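N-acetylneuraminic acid (Sialic acid) synthetase (Leptospira borgpetersenii serovar Hardjo-bovis, PDB 6NCS) binds manganese and probably condenses phosphoenolpyruvate with N-acetylmannosamine or its 6-phosphate to give sialic acid or its 9-phosphate. Local coordinates at residues M46-A51 with K93-K98; I216-V221 with E260-I265; G38-A43 with K86-L91. All blocks are in the same frame, centred on the assembly; numbering follows the deposited sequence.

Contacts 1 and 3 are two levels of one helix pair, 40-52 with 86-98: their segments adjoin in sequence and their centres lie about 11 Å apart. Contact 2 joins another pair, 215-222 with 249-266, its centre about 25 Å from that of contact 1 and about 32 Å from that of contact 3. Contacts 1 and 2 are partly buried, each with an isoleucine over the neighbouring helix, whereas contact 3 is a surface patch at the helix starts. Chemistry follows place: contact 1 adds a direct salt bridge to its apolar layer, contact 2 a water bridge, and contact 3 relies on leucine and the methylenes of a glutamate.

Contact 1 of 3, residues M46-A51 with K93-K98; sequences MIDEAA and KERSQK
Segments 46-51 and 93-98, of helices 40-52 and 86-98, run nearly alongside each other, their axes 9.5 Å apart at a crossing angle of -24°, and they come closest where I47 faces S96, with CA atoms 6.3 Å apart. I47 points at the other helix, and both its methyls border the S96 hydroxyl, CD1 at 3.5 Å and CG2 at 3.6 Å from OG; CG2, anti to the backbone N, also rests on CG of R95 at 3.8 Å. That hydroxyl is occupied within its own helix by the carbonyl oxygen of L92, and so meets the isoleucine as a packing surface. The polar half pairs D48, next after I47, with R95, just before S96. R95 starts out extended, CG anti to its own N (chi1 174°), then bends at chi2 and chi3, which turns the guanidinium away from I47 and onto the D48 carboxylate. NH1 donates to D48 OD1 at 2.8 Å and 155°, a salt bridge as well as a hydrogen bond, with D48 OD2 also only 2.9 Å from NH1. OD1 sits at the guanidinium edge and is approached on its syn side, the two flat groups nearly coplanar. K99 adds a long, weak ion pair to the same oxygen, so the two cations would probably stabilise the negative charge of D48. Inward, I47 touches I58 and F60 of strand 57-62, and S96 touches I58 too. Two successive principal outer helices closing over the strand between them are what the beta/alpha (TIM) barrel of the NeuB family repeats around its wall.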
ATOM      1  N   MET A  46      18.612   5.678 -24.766  1.00 16.52           N
ATOM      2  CA  MET A  46      17.837   5.248 -23.606  1.00 16.59           C
ATOM      3  C   MET A  46      18.233   6.044 -22.370  1.00 18.02           C
ATOM      4  O   MET A  46      17.371   6.434 -21.568  1.00 15.31           O
ATOM      5  CB  MET A  46      18.027   3.744 -23.382  1.00 15.31           C
ATOM      6  CG  MET A  46      17.443   2.889 -24.504  1.00 16.08           C
ATOM      7  SD  MET A  46      17.755   1.118 -24.256  1.00 21.12           S
ATOM      8  CE  MET A  46      16.515   0.728 -23.004  1.00 16.63           C
ATOM      9  N   ILE A  47      19.531   6.324 -22.222  1.00 17.18           N
ATOM     10  CA  ILE A  47      19.995   7.140 -21.101  1.00 18.61           C
ATOM     11  C   ILE A  47      19.394   8.537 -21.178  1.00 15.49           C
ATOM     12  O   ILE A  47      18.865   9.059 -20.188  1.00 15.31           O
ATOM     13  CB  ILE A  47      21.529   7.213 -21.081  1.00 15.45           C
ATOM     14  CG1 ILE A  47      22.162   5.845 -20.815  1.00 14.89           C
ATOM     15  CG2 ILE A  47      21.984   8.225 -20.035  1.00 17.59           C
ATOM     16  CD1 ILE A  47      23.685   5.850 -21.032  1.00 15.32           C
ATOM     17  N   ASP A  48      19.510   9.182 -22.346  1.00 15.95           N
ATOM     18  CA  ASP A  48      18.966  10.531 -22.513  1.00 17.80           C
ATOM     19  C   ASP A  48      17.503  10.598 -22.102  1.00 17.99           C
ATOM     20  O   ASP A  48      17.094  11.491 -21.347  1.00 17.29           O
ATOM     21  CB  ASP A  48      19.094  10.990 -23.969  1.00 26.06           C
ATOM     22  CG  ASP A  48      20.531  11.107 -24.442  1.00 25.91           C
ATOM     23  OD1 ASP A  48      21.464  11.068 -23.616  1.00 23.65           O
ATOM     24  OD2 ASP A  48      20.715  11.243 -25.670  1.00 22.98           O
ATOM     25  N   GLU A  49      16.688   9.661 -22.596  1.00 16.05           N
ATOM     26  CA  GLU A  49      15.257   9.770 -22.365  1.00 18.04           C
ATOM     27  C   GLU A  49      14.866   9.325 -20.958  1.00 20.55           C
ATOM     28  O   GLU A  49      13.854   9.801 -20.422  1.00 16.89           O
ATOM     29  CB  GLU A  49      14.504   8.989 -23.446  1.00 21.08           C
ATOM     30  CG  GLU A  49      14.831   9.549 -24.829  1.00 21.79           C
ATOM     31  CD  GLU A  49      13.862   9.135 -25.919  1.00 30.99           C
ATOM     32  OE1 GLU A  49      12.711   8.775 -25.606  1.00 29.14           O
ATOM     33  OE2 GLU A  49      14.254   9.186 -27.106  1.00 28.93           O
ATOM     34  N   ALA A  50      15.659   8.442 -20.340  1.00 18.43           N
ATOM     35  CA  ALA A  50      15.437   8.098 -18.935  1.00 16.03           C
ATOM     36  C   ALA A  50      15.768   9.273 -18.030  1.00 15.27           C
ATOM     37  O   ALA A  50      15.100   9.491 -17.011  1.00 14.52           O
ATOM     38  CB  ALA A  50      16.281   6.885 -18.537  1.00 13.26           C
ATOM     39  N   ALA A  51      16.808  10.030 -18.374  1.00 17.49           N
ATOM     40  CA  ALA A  51      17.125  11.214 -17.589  1.00 16.17           C
ATOM     41  C   ALA A  51      16.038  12.264 -17.752  1.00 23.79           C
ATOM     42  O   ALA A  51      15.639  12.912 -16.777  1.00 17.65           O
ATOM     43  CB  ALA A  51      18.498  11.760 -17.992  1.00 16.20           C
ATOM     44  N   LYS A  93      28.424   5.100 -18.954  1.00 17.93           N
ATOM     45  CA  LYS A  93      28.600   5.785 -17.678  1.00 17.97           C
ATOM     46  C   LYS A  93      28.854   7.278 -17.883  1.00 20.01           C
ATOM     47  O   LYS A  93      28.342   8.117 -17.127  1.00 16.61           O
ATOM     48  CB  LYS A  93      29.746   5.136 -16.899  1.00 18.46           C
ATOM     49  CG  LYS A  93      29.955   5.686 -15.496  1.00 19.34           C
ATOM     50  CD  LYS A  93      30.874   4.764 -14.699  1.00 28.31           C
ATOM     51  CE  LYS A  93      31.225   5.346 -13.331  1.00 34.03           C
ATOM     52  NZ  LYS A  93      32.165   6.487 -13.430  1.00 32.73           N
ATOM     53  N   GLU A  94      29.625   7.625 -18.915  1.00 21.75           N
ATOM     54  CA  GLU A  94      29.940   9.027 -19.170  0.57 22.99           C
ATOM     55  C   GLU A  94      28.695   9.805 -19.578  1.00 23.13           C
ATOM     56  O   GLU A  94      28.461  10.918 -19.088  1.00 19.19           O
ATOM     57  CB  GLU A  94      31.019   9.132 -20.249  0.57 22.50           C
ATOM     58  CG  GLU A  94      31.061  10.477 -20.972  0.57 31.86           C
ATOM     59  CD  GLU A  94      32.059  10.499 -22.125  0.57 35.25           C
ATOM     60  OE1 GLU A  94      33.229  10.873 -21.899  0.57 35.12           O
ATOM     61  OE2 GLU A  94      31.671  10.134 -23.257  0.57 29.87           O
ATOM     62  N   ARG A  95      27.885   9.239 -20.472  1.00 20.93           N
ATOM     63  CA  ARG A  95      26.643   9.902 -20.863  1.00 23.64           C
ATOM     64  C   ARG A  95      25.706  10.043 -19.674  1.00 19.83           C
ATOM     65  O   ARG A  95      25.027  11.069 -19.523  1.00 20.75           O
ATOM     66  CB  ARG A  95      25.950   9.130 -21.987  1.00 22.46           C
ATOM     67  CG  ARG A  95      24.561   9.675 -22.349  1.00 19.58           C
ATOM     68  CD  ARG A  95      24.643  11.027 -23.050  1.00 33.14           C
ATOM     69  NE  ARG A  95      25.336  10.898 -24.319  1.00 35.65           N
ATOM     70  CZ  ARG A  95      24.749  10.564 -25.463  1.00 37.03           C
ATOM     71  NH1 ARG A  95      23.444  10.349 -25.504  1.00 31.63           N
ATOM     72  NH2 ARG A  95      25.470  10.449 -26.572  1.00 37.14           N
ATOM     73  N   SER A  96      25.661   9.024 -18.812  1.00 15.95           N
ATOM     74  CA  SER A  96      24.811   9.095 -17.627  1.00 16.83           C
ATOM     75  C   SER A  96      25.240  10.237 -16.710  1.00 18.96           C
ATOM     76  O   SER A  96      24.402  10.995 -16.209  1.00 20.35           O
ATOM     77  CB  SER A  96      24.834   7.758 -16.888  1.00 17.95           C
ATOM     78  OG  SER A  96      24.278   6.725 -17.695  1.00 16.15           O
ATOM     79  N   GLN A  97      26.544  10.384 -16.477  1.00 19.34           N
ATOM     80  CA  GLN A  97      27.007  11.480 -15.631  0.58 21.33           C
ATOM     81  C   GLN A  97      26.656  12.827 -16.247  1.00 20.21           C
ATOM     82  O   GLN A  97      26.250  13.755 -15.538  1.00 23.66           O
ATOM     83  CB  GLN A  97      28.512  11.365 -15.392  0.58 22.46           C
ATOM     84  CG  GLN A  97      28.904  10.045 -14.762  0.58 30.64           C
ATOM     85  CD  GLN A  97      30.325  10.017 -14.250  0.58 34.31           C
ATOM     86  OE1 GLN A  97      30.970   8.971 -14.261  0.58 32.76           O
ATOM     87  NE2 GLN A  97      30.813  11.156 -13.779  0.58 37.28           N
ATOM     88  N   LYS A  98      26.802  12.946 -17.569  1.00 20.73           N
ATOM     89  CA  LYS A  98      26.486  14.193 -18.262  1.00 23.89           C
ATOM     90  C   LYS A  98      25.012  14.552 -18.132  1.00 25.17           C
ATOM     91  O   LYS A  98      24.661  15.735 -18.050  1.00 21.38           O
ATOM     92  CB  LYS A  98      26.880  14.067 -19.736  1.00 27.62           C
ATOM     93  CG  LYS A  98      26.465  15.228 -20.627  1.00 31.96           C
ATOM     94  CD  LYS A  98      27.110  15.098 -22.004  1.00 43.10           C
ATOM     95  CE  LYS A  98      26.410  15.957 -23.044  1.00 54.71           C
ATOM     96  NZ  LYS A  98      25.338  15.214 -23.774  1.00 59.74           N
TER

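Contact 2 of 3, residues I216-V221 with E260-I265; sequences IPLLAV and ERIRKI
I262 packs against L218 and V221 where helix 249-266 lies beside helix 215-222, the last two principal helices around the TIM barrel, on the outer side of strand 227-231. The segment axes pass 9.7 Å apart and cross at -27°. Apolar contact carries most of the junction. I262 points at the other helix and splits: CD1 lies 3.8 Å from CB of L218, the two side chains meeting at about a right angle, and it also touches the backbone there, 3.6 Å from L218 O. CG2, the branch anti to its own N, meets CG1 of V221 at 3.9 Å. On its inner side V221 touches I228 of strand 227-231, which seats helix 215-222 on the barrel wall; a bound tartrate, probably from the crystallisation liquor, lies about 4 Å from the L218 side chain. On the dimer side, R261 forms salt bridges to E215 and E186 of the second subunit. The polar link between the helices is indirect. R263 sends NH1 to the carbonyl of N24, while its NE donates to a water at 3.1 Å, in the guanidinium plane; that same water gives a proton to V221 O at 2.7 Å.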
ATOM      1  N   ILE A 216       1.079  -1.978 -11.039  1.00 15.06           N
ATOM      2  CA  ILE A 216       1.590  -2.827  -9.961  1.00 14.46           C
ATOM      3  C   ILE A 216       2.763  -2.176  -9.230  1.00 19.92           C
ATOM      4  O   ILE A 216       2.743  -2.140  -7.989  1.00 12.65           O
ATOM      5  CB  ILE A 216       1.904  -4.234 -10.493  1.00 15.23           C
ATOM      6  CG1 ILE A 216       0.615  -4.906 -10.964  1.00 16.83           C
ATOM      7  CG2 ILE A 216       2.533  -5.070  -9.396  1.00 16.08           C
ATOM      8  CD1 ILE A 216       0.793  -6.259 -11.644  1.00 24.12           C
ATOM      9  N   PRO A 217       3.777  -1.617  -9.906  1.00 12.51           N
ATOM     10  CA  PRO A 217       4.805  -0.878  -9.147  1.00 16.09           C
ATOM     11  C   PRO A 217       4.258   0.302  -8.333  1.00 12.40           C
ATOM     12  O   PRO A 217       4.763   0.569  -7.235  1.00 13.47           O
ATOM     13  CB  PRO A 217       5.799  -0.423 -10.234  1.00 16.50           C
ATOM     14  CG  PRO A 217       5.210  -0.774 -11.545  1.00 17.37           C
ATOM     15  CD  PRO A 217       4.168  -1.837 -11.310  1.00 15.13           C
ATOM     16  N   LEU A 218       3.236   1.005  -8.813  1.00 13.33           N
ATOM     17  CA  LEU A 218       2.648   2.072  -8.000  1.00 11.12           C
ATOM     18  C   LEU A 218       1.963   1.505  -6.762  1.00 11.50           C
ATOM     19  O   LEU A 218       2.086   2.065  -5.662  1.00 13.36           O
ATOM     20  CB  LEU A 218       1.655   2.887  -8.834  1.00 12.12           C
ATOM     21  CG  LEU A 218       2.373   3.683  -9.942  1.00 14.22           C
ATOM     22  CD1 LEU A 218       1.363   4.341 -10.845  1.00 14.28           C
ATOM     23  CD2 LEU A 218       3.260   4.739  -9.292  1.00 16.79           C
ATOM     24  N   LEU A 219       1.209   0.414  -6.927  1.00 13.64           N
ATOM     25  CA  LEU A 219       0.658  -0.256  -5.756  1.00 11.99           C
ATOM     26  C   LEU A 219       1.769  -0.722  -4.825  1.00 10.96           C
ATOM     27  O   LEU A 219       1.603  -0.702  -3.600  1.00 12.77           O
ATOM     28  CB  LEU A 219      -0.233  -1.432  -6.180  1.00 13.35           C
ATOM     29  CG  LEU A 219      -1.543  -1.028  -6.869  1.00 14.90           C
ATOM     30  CD1 LEU A 219      -2.247  -2.222  -7.464  1.00 17.50           C
ATOM     31  CD2 LEU A 219      -2.443  -0.304  -5.875  1.00 15.96           C
ATOM     32  N   ALA A 220       2.922  -1.106  -5.380  1.00 11.84           N
ATOM     33  CA  ALA A 220       4.024  -1.535  -4.523  1.00 10.92           C
ATOM     34  C   ALA A 220       4.538  -0.387  -3.671  1.00 12.89           C
ATOM     35  O   ALA A 220       4.861  -0.582  -2.493  1.00 14.63           O
ATOM     36  CB  ALA A 220       5.159  -2.131  -5.367  1.00 11.03           C
ATOM     37  N   VAL A 221       4.589   0.824  -4.237  1.00  8.96           N
ATOM     38  CA  VAL A 221       4.918   2.014  -3.446  1.00 12.08           C
ATOM     39  C   VAL A 221       3.914   2.203  -2.318  1.00 15.73           C
ATOM     40  O   VAL A 221       4.297   2.453  -1.170  1.00 11.28           O
ATOM     41  CB  VAL A 221       4.993   3.267  -4.342  1.00 11.67           C
ATOM     42  CG1 VAL A 221       5.162   4.516  -3.489  1.00 11.55           C
ATOM     43  CG2 VAL A 221       6.137   3.146  -5.337  1.00 13.89           C
ATOM     44  N   GLU A 260       5.836   9.877  -6.606  1.00 13.13           N
ATOM     45  CA  GLU A 260       5.945  11.024  -5.716  1.00 14.08           C
ATOM     46  C   GLU A 260       4.586  11.370  -5.127  1.00 15.95           C
ATOM     47  O   GLU A 260       4.472  11.682  -3.936  1.00 15.69           O
ATOM     48  CB  GLU A 260       6.551  12.209  -6.474  1.00 17.42           C
ATOM     49  CG  GLU A 260       8.029  11.991  -6.819  1.00 31.53           C
ATOM     50  CD  GLU A 260       8.583  12.903  -7.928  1.00 42.24           C
ATOM     51  OE1 GLU A 260       7.803  13.532  -8.686  1.00 39.93           O
ATOM     52  OE2 GLU A 260       9.824  12.972  -8.048  1.00 32.07           O
ATOM     53  N   ARG A 261       3.536  11.287  -5.944  1.00 12.15           N
ATOM     54  CA  ARG A 261       2.205  11.619  -5.459  1.00 11.78           C
ATOM     55  C   ARG A 261       1.740  10.622  -4.408  1.00 13.44           C
ATOM     56  O   ARG A 261       1.181  11.019  -3.380  1.00 14.97           O
ATOM     57  CB  ARG A 261       1.223  11.690  -6.636  1.00 12.62           C
ATOM     58  CG  ARG A 261      -0.172  12.127  -6.232  1.00 19.48           C
ATOM     59  CD  ARG A 261      -1.053  12.357  -7.457  1.00 21.23           C
ATOM     60  NE  ARG A 261      -1.435  11.097  -8.088  1.00 17.29           N
ATOM     61  CZ  ARG A 261      -2.504  10.391  -7.731  1.00 21.54           C
ATOM     62  NH1 ARG A 261      -3.292  10.836  -6.761  1.00 23.91           N
ATOM     63  NH2 ARG A 261      -2.794   9.249  -8.348  1.00 17.70           N
ATOM     64  N   ILE A 262       1.965   9.320  -4.640  1.00 10.60           N
ATOM     65  CA  ILE A 262       1.570   8.320  -3.648  1.00 11.67           C
ATOM     66  C   ILE A 262       2.390   8.482  -2.369  1.00 13.45           C
ATOM     67  O   ILE A 262       1.865   8.330  -1.262  1.00 16.29           O
ATOM     68  CB  ILE A 262       1.691   6.902  -4.238  1.00 12.03           C
ATOM     69  CG1 ILE A 262       0.636   6.702  -5.324  1.00 18.71           C
ATOM     70  CG2 ILE A 262       1.528   5.834  -3.155  1.00 15.66           C
ATOM     71  CD1 ILE A 262       0.862   5.440  -6.199  1.00 17.39           C
ATOM     72  N   ARG A 263       3.674   8.819  -2.492  1.00 12.92           N
ATOM     73  CA  ARG A 263       4.466   9.054  -1.285  1.00 17.81           C
ATOM     74  C   ARG A 263       3.884  10.188  -0.460  1.00 17.61           C
ATOM     75  O   ARG A 263       3.857  10.114   0.774  1.00 16.63           O
ATOM     76  CB  ARG A 263       5.923   9.350  -1.632  1.00 14.87           C
ATOM     77  CG  ARG A 263       6.834   8.137  -1.459  1.00 29.22           C
ATOM     78  CD  ARG A 263       6.742   7.589  -0.040  1.00 30.69           C
ATOM     79  NE  ARG A 263       7.604   6.431   0.202  1.00 25.79           N
ATOM     80  CZ  ARG A 263       8.898   6.503   0.511  1.00 43.66           C
ATOM     81  NH1 ARG A 263       9.509   7.681   0.593  1.00 34.29           N
ATOM     82  NH2 ARG A 263       9.589   5.391   0.730  1.00 42.19           N
ATOM     83  N   LYS A 264       3.403  11.242  -1.122  1.00 12.14           N
ATOM     84  CA  LYS A 264       2.778  12.329  -0.381  1.00 12.06           C
ATOM     85  C   LYS A 264       1.541  11.830   0.349  1.00 11.42           C
ATOM     86  O   LYS A 264       1.295  12.215   1.492  1.00 14.43           O
ATOM     87  CB  LYS A 264       2.414  13.487  -1.313  1.00 15.40           C
ATOM     88  N   ILE A 265       0.773  10.948  -0.296  1.00 11.92           N
ATOM     89  CA  ILE A 265      -0.440  10.403   0.302  1.00 12.89           C
ATOM     90  C   ILE A 265      -0.096   9.508   1.488  1.00 11.88           C
ATOM     91  O   ILE A 265      -0.810   9.493   2.500  1.00 10.88           O
ATOM     92  CB  ILE A 265      -1.249   9.651  -0.778  1.00 13.50           C
ATOM     93  CG1 ILE A 265      -1.841  10.643  -1.781  1.00 14.78           C
ATOM     94  CG2 ILE A 265      -2.337   8.773  -0.148  1.00 12.67           C
ATOM     95  CD1 ILE A 265      -2.311   9.995  -3.105  1.00 15.41           C
TER
HETATM   96  O   HOH W   1       6.583   3.514  -0.204  1.00 14.13           O

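Contact 3 of 3, residues G38-A43 with K86-L91; sequences GDLNLA and KKEFLL
A capping bond from L42 N to D39 OD1, 3.1 Å long and 155° at the hydrogen, secures the first turn of helix 40-52, the turn from which L40 reaches across to E88 and L91. D39 is the N-cap, and the amide comes to its carboxylate oxygen from above the carboxylate plane, 74° out of it. Next to it L40 turns its CB toward helix 86-98, and with CG anti to the backbone N (chi1 -178°) the isobutyl group extends across the gap, where the two methyls lie along E88 and CD2 also reaches L91. CD1 lies 4.1 Å from CB of E88; CD2 sits 3.8 Å from CD1 of L91, one turn further along, the two leucines crossing at about a right angle. E88 gives L40 its aliphatic part: CG is 4.2 Å from both methyls of L40. Its chain then bends at chi2, and OE1 accepts the N-H of G85 just before the helix. The glutamate thus does two jobs, methylenes to the leucine and carboxylate to the start of its own helix. Farther in, L40 and A43 both touch L92, and A43 with F89 continues the apolar seam onto F60 of strand 57-62. No hydrogen bond joins the two segments: each carboxylate takes an N-H at its own helix start, leaving van der Waals contact between carbon atoms to hold the two barrel helices together at this partly exposed end.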
ATOM      1  N   GLY A  38      22.282  -4.504 -28.075  1.00 22.05           N
ATOM      2  CA  GLY A  38      23.676  -4.289 -28.400  1.00 24.10           C
ATOM      3  C   GLY A  38      23.942  -3.080 -29.265  1.00 25.48           C
ATOM      4  O   GLY A  38      25.088  -2.884 -29.694  1.00 24.64           O
ATOM      5  N   ASP A  39      22.916  -2.286 -29.564  1.00 24.10           N
ATOM      6  CA  ASP A  39      23.058  -1.054 -30.334  1.00 23.91           C
ATOM      7  C   ASP A  39      23.516   0.034 -29.375  1.00 25.96           C
ATOM      8  O   ASP A  39      22.747   0.457 -28.513  1.00 22.88           O
ATOM      9  CB  ASP A  39      21.725  -0.702 -30.995  1.00 26.03           C
ATOM     10  CG  ASP A  39      21.792   0.551 -31.864  1.00 33.76           C
ATOM     11  OD1 ASP A  39      22.671   1.417 -31.660  1.00 31.44           O
ATOM     12  OD2 ASP A  39      20.930   0.677 -32.756  1.00 33.80           O
ATOM     13  N   LEU A  40      24.770   0.480 -29.510  1.00 28.39           N
ATOM     14  CA  LEU A  40      25.306   1.440 -28.547  1.00 25.49           C
ATOM     15  C   LEU A  40      24.581   2.777 -28.631  1.00 20.63           C
ATOM     16  O   LEU A  40      24.297   3.398 -27.601  1.00 19.76           O
ATOM     17  CB  LEU A  40      26.807   1.634 -28.765  1.00 24.64           C
ATOM     18  CG  LEU A  40      27.516   2.589 -27.799  1.00 23.14           C
ATOM     19  CD1 LEU A  40      27.302   2.161 -26.371  1.00 30.66           C
ATOM     20  CD2 LEU A  40      29.009   2.632 -28.120  1.00 24.20           C
ATOM     21  N   ASN A  41      24.298   3.251 -29.847  1.00 23.85           N
ATOM     22  CA  ASN A  41      23.581   4.517 -29.986  1.00 21.73           C
ATOM     23  C   ASN A  41      22.189   4.438 -29.392  1.00 20.84           C
ATOM     24  O   ASN A  41      21.684   5.434 -28.860  1.00 22.75           O
ATOM     25  CB  ASN A  41      23.507   4.927 -31.453  1.00 27.84           C
ATOM     26  CG  ASN A  41      24.840   5.367 -31.983  1.00 27.09           C
ATOM     27  OD1 ASN A  41      25.732   5.707 -31.207  1.00 31.38           O
ATOM     28  ND2 ASN A  41      24.999   5.355 -33.304  1.00 28.86           N
ATOM     29  N   LEU A  42      21.551   3.271 -29.470  1.00 20.97           N
ATOM     30  CA  LEU A  42      20.239   3.122 -28.856  1.00 20.04           C
ATOM     31  C   LEU A  42      20.345   3.154 -27.340  1.00 20.04           C
ATOM     32  O   LEU A  42      19.511   3.773 -26.665  1.00 20.92           O
ATOM     33  CB  LEU A  42      19.579   1.825 -29.334  1.00 23.29           C
ATOM     34  CG  LEU A  42      18.169   1.548 -28.814  1.00 21.52           C
ATOM     35  CD1 LEU A  42      17.251   2.747 -29.052  1.00 20.20           C
ATOM     36  CD2 LEU A  42      17.597   0.295 -29.495  1.00 22.56           C
ATOM     37  N   ALA A  43      21.372   2.504 -26.787  1.00 18.49           N
ATOM     38  CA  ALA A  43      21.581   2.552 -25.344  1.00 19.72           C
ATOM     39  C   ALA A  43      21.830   3.979 -24.870  1.00 19.61           C
ATOM     40  O   ALA A  43      21.339   4.377 -23.812  1.00 17.00           O
ATOM     41  CB  ALA A  43      22.749   1.641 -24.950  1.00 17.09           C
ATOM     42  N   LYS A  86      33.705  -3.352 -21.498  1.00 27.28           N
ATOM     43  CA  LYS A  86      34.199  -2.206 -20.740  1.00 28.86           C
ATOM     44  C   LYS A  86      34.130  -0.912 -21.545  1.00 25.78           C
ATOM     45  O   LYS A  86      33.722   0.130 -21.020  1.00 21.90           O
ATOM     46  CB  LYS A  86      35.632  -2.478 -20.279  1.00 25.34           C
ATOM     47  CG  LYS A  86      36.197  -1.452 -19.303  1.00 25.84           C
ATOM     48  CD  LYS A  86      37.609  -1.836 -18.876  1.00 33.01           C
ATOM     49  CE  LYS A  86      38.203  -0.853 -17.874  1.00 34.01           C
ATOM     50  NZ  LYS A  86      39.524  -1.332 -17.371  1.00 41.16           N
ATOM     51  N   LYS A  87      34.536  -0.953 -22.822  1.00 25.36           N
ATOM     52  CA  LYS A  87      34.564   0.269 -23.625  1.00 24.58           C
ATOM     53  C   LYS A  87      33.171   0.873 -23.769  1.00 22.88           C
ATOM     54  O   LYS A  87      33.007   2.098 -23.716  1.00 22.93           O
ATOM     55  CB  LYS A  87      35.163  -0.019 -25.003  1.00 34.37           C
ATOM     56  N   GLU A  88      32.151   0.032 -23.960  1.00 21.56           N
ATOM     57  CA  GLU A  88      30.792   0.555 -24.090  1.00 19.98           C
ATOM     58  C   GLU A  88      30.259   1.040 -22.748  1.00 20.72           C
ATOM     59  O   GLU A  88      29.610   2.090 -22.670  1.00 17.28           O
ATOM     60  CB  GLU A  88      29.861  -0.514 -24.665  1.00 23.61           C
ATOM     61  CG  GLU A  88      30.139  -0.880 -26.118  1.00 24.59           C
ATOM     62  CD  GLU A  88      31.288  -1.849 -26.279  1.00 37.88           C
ATOM     63  OE1 GLU A  88      31.650  -2.538 -25.301  1.00 39.79           O
ATOM     64  OE2 GLU A  88      31.833  -1.918 -27.392  1.00 38.16           O
ATOM     65  N   PHE A  89      30.515   0.286 -21.678  1.00 20.63           N
ATOM     66  CA  PHE A  89      30.011   0.696 -20.372  1.00 20.11           C
ATOM     67  C   PHE A  89      30.636   2.014 -19.930  1.00 22.68           C
ATOM     68  O   PHE A  89      29.980   2.815 -19.252  1.00 18.65           O
ATOM     69  CB  PHE A  89      30.270  -0.406 -19.347  1.00 17.86           C
ATOM     70  CG  PHE A  89      29.332  -1.593 -19.475  1.00 20.09           C
ATOM     71  CD1 PHE A  89      27.953  -1.408 -19.534  1.00 25.03           C
ATOM     72  CD2 PHE A  89      29.830  -2.886 -19.539  1.00 23.79           C
ATOM     73  CE1 PHE A  89      27.089  -2.498 -19.644  1.00 18.69           C
ATOM     74  CE2 PHE A  89      28.968  -3.976 -19.651  1.00 25.82           C
ATOM     75  CZ  PHE A  89      27.601  -3.778 -19.702  1.00 17.88           C
ATOM     76  N   LEU A  90      31.890   2.265 -20.319  1.00 19.39           N
ATOM     77  CA  LEU A  90      32.508   3.555 -20.018  1.00 19.63           C
ATOM     78  C   LEU A  90      31.796   4.697 -20.733  1.00 25.09           C
ATOM     79  O   LEU A  90      31.574   5.761 -20.143  1.00 21.16           O
ATOM     80  CB  LEU A  90      33.986   3.545 -20.400  1.00 21.67           C
ATOM     81  CG  LEU A  90      34.984   2.962 -19.401  1.00 23.23           C
ATOM     82  CD1 LEU A  90      36.360   2.890 -20.021  1.00 31.17           C
ATOM     83  CD2 LEU A  90      35.006   3.793 -18.113  1.00 27.72           C
ATOM     84  N   LEU A  91      31.441   4.499 -22.007  1.00 19.13           N
ATOM     85  CA  LEU A  91      30.685   5.514 -22.737  1.00 21.57           C
ATOM     86  C   LEU A  91      29.294   5.712 -22.144  1.00 19.73           C
ATOM     87  O   LEU A  91      28.803   6.842 -22.067  1.00 21.49           O
ATOM     88  CB  LEU A  91      30.578   5.123 -24.206  1.00 25.20           C
ATOM     89  CG  LEU A  91      31.890   5.164 -24.983  1.00 32.33           C
ATOM     90  CD1 LEU A  91      31.716   4.542 -26.361  1.00 31.89           C
ATOM     91  CD2 LEU A  91      32.350   6.605 -25.082  1.00 27.79           C
TER